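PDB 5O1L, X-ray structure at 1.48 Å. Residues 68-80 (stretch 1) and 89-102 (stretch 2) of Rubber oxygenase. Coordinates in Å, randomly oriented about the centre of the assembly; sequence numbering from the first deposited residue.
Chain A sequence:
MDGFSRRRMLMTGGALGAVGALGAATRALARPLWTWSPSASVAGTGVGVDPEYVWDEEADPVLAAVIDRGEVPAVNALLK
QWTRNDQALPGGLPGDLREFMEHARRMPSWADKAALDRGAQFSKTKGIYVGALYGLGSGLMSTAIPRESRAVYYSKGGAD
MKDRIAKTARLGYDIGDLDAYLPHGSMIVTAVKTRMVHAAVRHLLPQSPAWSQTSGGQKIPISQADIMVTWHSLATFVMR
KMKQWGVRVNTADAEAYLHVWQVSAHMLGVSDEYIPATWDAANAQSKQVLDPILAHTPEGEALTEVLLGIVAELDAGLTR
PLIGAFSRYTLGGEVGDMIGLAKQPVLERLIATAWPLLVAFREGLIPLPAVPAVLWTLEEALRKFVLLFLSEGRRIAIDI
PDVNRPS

Stretch 1 (68-80) DRGEVPAVNALLK
Stretch 2, residues 89-102: LPGGLPGDLREFME

Stretch 1 leaves a helix at Gly70, whose positive phi (71/26) and two bonds back into the last turn define a Schellman motif, and re-enters helix at Val72. Stretch 2 is extended from Leu89 to Pro94, except for Gly92 at 99/-4, then helical from Gly95 onward, with Pro94 (-57/141) at the N-cap position. Two CA pairs set the register: Val75 to Leu93 at 6.6 Å and Leu78 to Pro90 at 6.2 Å. As stretch 1 ascends in sequence its loop partners descend from Pro94 to Pro90, so the helix of stretch 1 runs opposite to the loop it packs on; Leu97 and Met101 of the second helix also reach in. The contact buries 489 Å², both sides summed.

The polar end is organised by Arg69, with chi angles -66°, -170°, -49° and -109° (m, t, m for the first three). This conformation lets one guanidinium serve two carboxylates. With Asp96 the side chain of Arg69 makes a bidentate salt bridge, Arg69 NH1 to Asp96 OD1 at 2.9 Å (150°) and Arg69 NH2 to Asp96 OD2 at 2.8 Å (169°), with OD2 near the guanidinium plane. Within stretch 1, a second salt bridge has Arg69 NE bonded to Glu71 OE2 at 2.9 Å and Arg69 NH1 to Glu71 OE1 at 2.7 Å. Glu71 is m, t with chi3 at 1°, which presents both oxygens to the arginine. Asp96 adopts p (50°) with chi2 at 1°; Asp96 OD1 also accepts a weak bond from Leu97 N at 2.9 Å (127°). Pro94, C-gamma exo, lies against this network: Pro94 CG is 3.2 Å from Glu71 OE1 and Pro94 CB 3.6 Å from Arg69 NH1.

Apolar packing follows along the helix. Val75, at chi1 170° (t), has its CB sideways, yet Val75 CG2 meets Pro94 CD at 3.9 Å. Leu97 (t, p), its CB toward stretch 1, sets Leu97 CD2 3.6 Å from Val75 CG1.

Leu78, m, t (-73°, 162°), points its CB toward the loop and has the largest covered area, 86 Å². Leu78 CD2 lies 3.4 Å from Gly91 O, while Leu78 CD1 approaches Gly92 O at 3.6 Å. An ideal CB on Gly92 would sit 3.8 Å from Leu78 CD2, but the backbone angles alone already call for glycine.

Leu79 is also m, t (-70°, -174°). Its CB points sideways, but the rotamer brings Leu79 CD2 to 4.0 Å from Pro90 CG. Leu93 (m, t) likewise has a sideways CB, but its end comes nearer, placing Leu93 CD2 3.9 Å from both Leu78 CD1 and Leu79 CD2. Met101 (m, t, p), its CB toward stretch 1, sets Met101 CE 3.7 Å from Leu79 CD2. Pro90 is C-gamma endo, with Pro90 CG 3.4 Å from Leu78 O.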

# COMPACT_ATOMS: atom_id res chain seq x y z
N ASP A 68 17.50 -2.23 21.30
CA ASP A 68 17.94 -2.40 22.71
C ASP A 68 19.44 -2.13 22.89
O ASP A 68 19.85 -1.79 23.99
CB ASP A 68 17.55 -3.79 23.21
CG ASP A 68 16.04 -3.94 23.42
OD1 ASP A 68 15.32 -2.91 23.44
OD2 ASP A 68 15.54 -5.09 23.54
N ARG A 69 20.27 -2.34 21.87
CA ARG A 69 21.71 -2.02 21.94
C ARG A 69 22.02 -0.59 21.63
O ARG A 69 23.20 -0.22 21.71
CB ARG A 69 22.54 -2.93 21.03
CG ARG A 69 22.54 -4.39 21.46
CD ARG A 69 23.55 -5.28 20.73
NE ARG A 69 23.46 -5.09 19.27
CZ ARG A 69 22.97 -5.94 18.35
NH1 ARG A 69 22.91 -5.54 17.08
NH2 ARG A 69 22.55 -7.18 18.61
N GLY A 70 21.03 0.27 21.37
CA GLY A 70 21.24 1.67 21.09
C GLY A 70 21.86 1.96 19.74
O GLY A 70 22.44 3.01 19.51
N GLU A 71 21.67 1.04 18.79
CA GLU A 71 22.32 1.13 17.49
C GLU A 71 21.47 1.83 16.42
O GLU A 71 22.00 2.03 15.31
CB GLU A 71 22.72 -0.23 17.03
CG GLU A 71 23.83 -0.78 17.89
CD GLU A 71 24.08 -2.23 17.71
OE1 GLU A 71 23.41 -2.87 16.88
OE2 GLU A 71 24.96 -2.75 18.42
N VAL A 72 20.28 2.31 16.74
CA VAL A 72 19.44 2.90 15.71
C VAL A 72 20.06 4.14 15.06
O VAL A 72 20.08 4.24 13.82
CB VAL A 72 17.97 3.11 16.16
CG1 VAL A 72 17.16 3.89 15.13
CG2 VAL A 72 17.34 1.73 16.39
N PRO A 73 20.60 5.10 15.83
CA PRO A 73 21.10 6.31 15.12
C PRO A 73 22.23 6.00 14.10
O PRO A 73 22.19 6.50 12.97
CB PRO A 73 21.58 7.21 16.30
CG PRO A 73 20.72 6.78 17.43
CD PRO A 73 20.54 5.29 17.30
N ALA A 74 23.15 5.14 14.47
CA ALA A 74 24.23 4.72 13.59
C ALA A 74 23.73 3.92 12.41
O ALA A 74 24.09 4.20 11.29
CB ALA A 74 25.28 3.93 14.34
N VAL A 75 22.88 2.95 12.68
CA VAL A 75 22.24 2.20 11.61
C VAL A 75 21.50 3.11 10.67
O VAL A 75 21.64 2.95 9.46
CB VAL A 75 21.30 1.09 12.17
CG1 VAL A 75 20.47 0.48 11.02
CG2 VAL A 75 22.08 -0.00 12.79
N ASN A 76 20.74 4.08 11.13
CA ASN A 76 20.07 4.98 10.18
C ASN A 76 21.06 5.71 9.33
O ASN A 76 20.86 5.91 8.16
CB ASN A 76 19.10 5.89 10.85
CG ASN A 76 17.80 5.19 11.22
OD1 ASN A 76 17.45 4.12 10.63
ND2 ASN A 76 17.10 5.73 12.22
N ALA A 77 22.15 6.19 9.95
CA ALA A 77 23.13 6.92 9.17
C ALA A 77 23.86 6.05 8.14
O ALA A 77 24.18 6.51 7.09
CB ALA A 77 24.14 7.55 10.15
N LEU A 78 24.09 4.79 8.46
CA LEU A 78 24.66 3.83 7.49
C LEU A 78 23.69 3.53 6.38
O LEU A 78 24.02 3.59 5.21
CB LEU A 78 25.06 2.57 8.20
CG LEU A 78 26.29 2.70 9.05
CD1 LEU A 78 26.34 1.55 10.04
CD2 LEU A 78 27.51 2.80 8.12
N LEU A 79 22.45 3.29 6.75
CA LEU A 79 21.46 2.90 5.73
C LEU A 79 21.03 4.00 4.83
O LEU A 79 20.58 3.74 3.71
CB LEU A 79 20.29 2.20 6.38
CG LEU A 79 20.78 0.80 6.87
CD1 LEU A 79 19.59 0.05 7.37
CD2 LEU A 79 21.58 -0.08 5.90
N LYS A 80 21.26 5.23 5.22
CA LYS A 80 21.00 6.37 4.37
C LYS A 80 21.78 6.25 3.09
O LYS A 80 21.35 6.72 2.08
CB LYS A 80 21.39 7.69 5.07
CG LYS A 80 20.45 8.85 4.87
CD LYS A 80 20.75 9.95 5.89
CE LYS A 80 22.10 10.62 5.58
NZ LYS A 80 22.18 12.03 6.06
N LEU A 89 25.82 -3.56 0.58
CA LEU A 89 25.44 -2.98 1.86
C LEU A 89 26.60 -2.13 2.36
O LEU A 89 27.75 -2.47 2.14
CB LEU A 89 25.14 -4.01 2.89
CG LEU A 89 23.90 -4.84 2.66
CD1 LEU A 89 23.84 -5.95 3.70
CD2 LEU A 89 22.64 -3.97 2.76
N PRO A 90 26.30 -1.03 3.05
CA PRO A 90 27.39 -0.24 3.64
C PRO A 90 28.13 -1.03 4.68
O PRO A 90 27.54 -1.74 5.46
CB PRO A 90 26.68 0.95 4.28
CG PRO A 90 25.28 0.48 4.50
CD PRO A 90 24.97 -0.46 3.34
N GLY A 91 29.45 -0.86 4.71
CA GLY A 91 30.24 -1.54 5.73
C GLY A 91 29.93 -0.92 7.09
O GLY A 91 29.58 0.30 7.20
N GLY A 92 30.12 -1.70 8.14
CA GLY A 92 29.93 -1.18 9.49
C GLY A 92 28.64 -1.47 10.18
O GLY A 92 28.41 -1.06 11.31
N LEU A 93 27.71 -2.15 9.48
CA LEU A 93 26.51 -2.59 10.17
C LEU A 93 26.79 -3.61 11.24
O LEU A 93 27.69 -4.42 11.07
CB LEU A 93 25.57 -3.23 9.12
CG LEU A 93 24.99 -2.26 8.09
CD1 LEU A 93 24.31 -3.13 7.03
CD2 LEU A 93 24.01 -1.29 8.72
N PRO A 94 25.97 -3.65 12.31
CA PRO A 94 26.04 -4.75 13.27
C PRO A 94 25.84 -6.06 12.54
O PRO A 94 25.04 -6.13 11.57
CB PRO A 94 24.83 -4.55 14.18
CG PRO A 94 24.23 -3.24 13.80
CD PRO A 94 24.82 -2.74 12.56
N GLY A 95 26.58 -7.08 12.94
CA GLY A 95 26.62 -8.34 12.20
C GLY A 95 25.30 -9.04 12.01
O GLY A 95 25.08 -9.59 10.95
N ASP A 96 24.49 -9.07 13.05
CA ASP A 96 23.17 -9.73 12.98
C ASP A 96 22.28 -9.01 11.97
O ASP A 96 21.59 -9.68 11.18
CB ASP A 96 22.47 -9.87 14.34
CG ASP A 96 22.40 -8.56 15.19
OD1 ASP A 96 22.87 -7.41 14.82
OD2 ASP A 96 21.80 -8.69 16.32
N LEU A 97 22.32 -7.69 11.95
CA LEU A 97 21.53 -6.94 10.97
C LEU A 97 22.11 -7.12 9.60
O LEU A 97 21.37 -7.29 8.60
CB LEU A 97 21.50 -5.48 11.38
CG LEU A 97 20.67 -4.58 10.47
CD1 LEU A 97 19.21 -4.99 10.53
CD2 LEU A 97 20.79 -3.13 10.86
N ARG A 98 23.41 -7.09 9.42
CA ARG A 98 23.99 -7.34 8.11
C ARG A 98 23.53 -8.70 7.53
O ARG A 98 23.07 -8.76 6.37
CB ARG A 98 25.52 -7.31 8.13
CG ARG A 98 26.10 -7.54 6.74
CD ARG A 98 27.62 -7.46 6.62
NE ARG A 98 28.33 -8.06 7.73
CZ ARG A 98 28.49 -9.35 8.03
NH1 ARG A 98 27.94 -10.34 7.32
NH2 ARG A 98 29.23 -9.65 9.10
N GLU A 99 23.59 -9.72 8.35
CA GLU A 99 23.19 -11.05 7.91
C GLU A 99 21.71 -11.06 7.51
O GLU A 99 21.37 -11.61 6.46
CB GLU A 99 23.46 -12.07 9.02
CG GLU A 99 23.04 -13.49 8.82
CD GLU A 99 23.56 -14.36 9.95
OE1 GLU A 99 22.92 -14.43 11.03
OE2 GLU A 99 24.67 -14.91 9.78
N PHE A 100 20.88 -10.44 8.35
CA PHE A 100 19.43 -10.32 8.03
C PHE A 100 19.27 -9.65 6.70
O PHE A 100 18.47 -10.13 5.85
CB PHE A 100 18.66 -9.60 9.12
CG PHE A 100 17.28 -9.20 8.69
CD1 PHE A 100 16.30 -10.19 8.63
CD2 PHE A 100 17.00 -7.90 8.20
CE1 PHE A 100 15.06 -9.86 8.15
CE2 PHE A 100 15.74 -7.64 7.67
CZ PHE A 100 14.80 -8.62 7.69
N MET A 101 19.92 -8.53 6.46
CA MET A 101 19.69 -7.74 5.25
C MET A 101 20.17 -8.45 4.01
O MET A 101 19.53 -8.36 2.95
CB MET A 101 20.36 -6.33 5.35
CG MET A 101 19.67 -5.50 6.37
SD MET A 101 20.39 -3.85 6.56
CE MET A 101 19.71 -3.16 5.05
N GLU A 102 21.27 -9.18 4.13
CA GLU A 102 21.80 -9.91 2.98
C GLU A 102 20.80 -11.00 2.54
O GLU A 102 20.67 -11.26 1.35
CB GLU A 102 23.21 -10.49 3.31
CG GLU A 102 24.33 -9.53 2.86
CD GLU A 102 24.26 -9.22 1.32
OE1 GLU A 102 24.24 -10.22 0.54
OE2 GLU A 102 24.17 -8.01 0.80